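Local coordinates for protein caspase (Drosophila melanogaster, PDB 3SIR) that acts as a cysteine protease of the caspase cascade that executes apoptosis, cleaving substrates such as lamin DmO and baculovirus p35 in vitro, at residues F117-A120 and N121-P124. The protein carries 1 engineered substitution. Sequence-based numbering, arbitrary orientation.
Sequences FFTA and NHCP
T119 and H122 give a worked example of a threonine hydroxyl bridging a turn of the backbone by accepting from the amide three residues on. The backbone N of H122 donates to OG1 of T119 across 2.8 Å, and the bond is nearly straight, with 171° at the hydrogen. The same oxygen sits at the edge of the H122 imidazole, close to the ring plane and 3.1 Å from CD2, so the ring meets it side-on and not over a face. With chi1 at 72°, OG1 is tucked between the backbone N and carbonyl carbon of T119, from where it reaches forward to that amide. A second link joins the backbones: N of C123 approaches O of T119 at 3.0 Å, but the angle of 121° makes this hydrogen bond weak. On the same carbonyl oxygen, CB of C123 rests at 3.3 Å, and it also lies 3.4 Å from O of F117. The pair of bonds defines an ST motif, its main-chain bond being the weak one, and it resembles one turn of helix because A120, N121 and H122 all have helical backbone angles. It belongs to the connection from helix 107-113 to strand 131-138 of the caspase fold, the strand that ends at C138, the probable catalytic cysteine, although the turn itself is remote from the active site. At the exit of the turn, CA of P124 makes a CH...O contact with O of A120 at 3.3 Å. In the next shell, the T119 hydroxyl has a weak hydrogen bond of its own to O of S116, linking it back to the preceding residues. F117 and F118, in a 3-10 segment that begins earlier in the chain, start away from N121-P124, and their side chains pack on helix 68-79, F117 touching E76 and A79, F118 touching I75 and A79.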
loop_
_atom_site.group_PDB
_atom_site.type_symbol
_atom_site.label_atom_id
_atom_site.label_comp_id
_atom_site.label_asym_id
_atom_site.label_seq_id
_atom_site.Cartn_x
_atom_site.Cartn_y
_atom_site.Cartn_z
ATOM N N PHE A 117 -5.079 1.432 18.948
ATOM C CA PHE A 117 -4.526 2.476 19.805
ATOM C C PHE A 117 -4.374 3.790 19.054
ATOM O O PHE A 117 -4.277 4.851 19.668
ATOM C CB PHE A 117 -3.180 2.049 20.390
ATOM C CG PHE A 117 -3.274 0.861 21.295
ATOM C CD1 PHE A 117 -4.264 0.794 22.262
ATOM C CD2 PHE A 117 -2.455 -0.238 21.104
ATOM C CE1 PHE A 117 -4.387 -0.322 23.072
ATOM C CE2 PHE A 117 -2.589 -1.364 21.894
ATOM C CZ PHE A 117 -3.580 -1.422 22.855
ATOM N N PHE A 118 -4.356 3.706 17.728
ATOM C CA PHE A 118 -3.963 4.833 16.889
ATOM C C PHE A 118 -5.139 5.427 16.112
ATOM O O PHE A 118 -4.997 6.465 15.465
ATOM C CB PHE A 118 -2.851 4.417 15.922
ATOM C CG PHE A 118 -1.556 4.064 16.596
ATOM C CD1 PHE A 118 -0.692 5.056 17.026
ATOM C CD2 PHE A 118 -1.204 2.740 16.807
ATOM C CE1 PHE A 118 0.486 4.736 17.683
ATOM C CE2 PHE A 118 -0.020 2.411 17.454
ATOM C CZ PHE A 118 0.820 3.412 17.904
ATOM N N THR A 119 -6.286 4.754 16.121
ATOM C CA THR A 119 -7.434 5.271 15.383
ATOM C C THR A 119 -7.591 6.752 15.718
ATOM O O THR A 119 -6.940 7.249 16.638
ATOM C CB THR A 119 -8.736 4.518 15.720
ATOM O OG1 THR A 119 -9.171 4.871 17.038
ATOM C CG2 THR A 119 -8.527 3.020 15.643
ATOM N N ALA A 120 -8.432 7.459 14.967
ATOM C CA ALA A 120 -8.773 8.839 15.310
ATOM C C ALA A 120 -9.555 8.933 16.622
ATOM O O ALA A 120 -9.316 9.827 17.441
ATOM C CB ALA A 120 -9.544 9.495 14.178
ATOM N N ASN A 121 -10.467 7.988 16.834
ATOM C CA ASN A 121 -11.129 7.839 18.127
ATOM C C ASN A 121 -10.135 7.693 19.275
ATOM O O ASN A 121 -9.992 8.605 20.091
ATOM C CB ASN A 121 -12.105 6.659 18.109
ATOM C CG ASN A 121 -13.552 7.096 17.951
ATOM O OD1 ASN A 121 -13.836 8.219 17.525
ATOM N ND2 ASN A 121 -14.478 6.200 18.283
ATOM N N HIS A 122 -9.368 6.607 19.258
ATOM C CA HIS A 122 -8.474 6.268 20.366
ATOM C C HIS A 122 -7.311 7.244 20.533
ATOM O O HIS A 122 -6.647 7.257 21.568
ATOM C CB HIS A 122 -7.936 4.844 20.206
ATOM C CG HIS A 122 -8.970 3.781 20.409
ATOM N ND1 HIS A 122 -8.956 2.926 21.491
ATOM C CD2 HIS A 122 -10.074 3.462 19.693
ATOM C CE1 HIS A 122 -10.010 2.133 21.438
ATOM N NE2 HIS A 122 -10.713 2.447 20.364
ATOM N N CYS A 123 -7.018 8.013 19.489
ATOM C CA CYS A 123 -5.815 8.838 19.471
ATOM C C CYS A 123 -6.059 10.140 18.720
ATOM O O CYS A 123 -5.642 10.284 17.573
ATOM C CB CYS A 123 -4.656 8.074 18.830
ATOM S SG CYS A 123 -3.045 8.847 19.064
ATOM N N PRO A 124 -6.734 11.094 19.373
ATOM C CA PRO A 124 -7.331 12.222 18.665
ATOM C C PRO A 124 -6.351 13.364 18.407
ATOM O O PRO A 124 -6.705 14.346 17.748
ATOM C CB PRO A 124 -8.454 12.675 19.601
ATOM C CG PRO A 124 -8.045 12.200 20.951
ATOM C CD PRO A 124 -7.292 10.923 20.725
#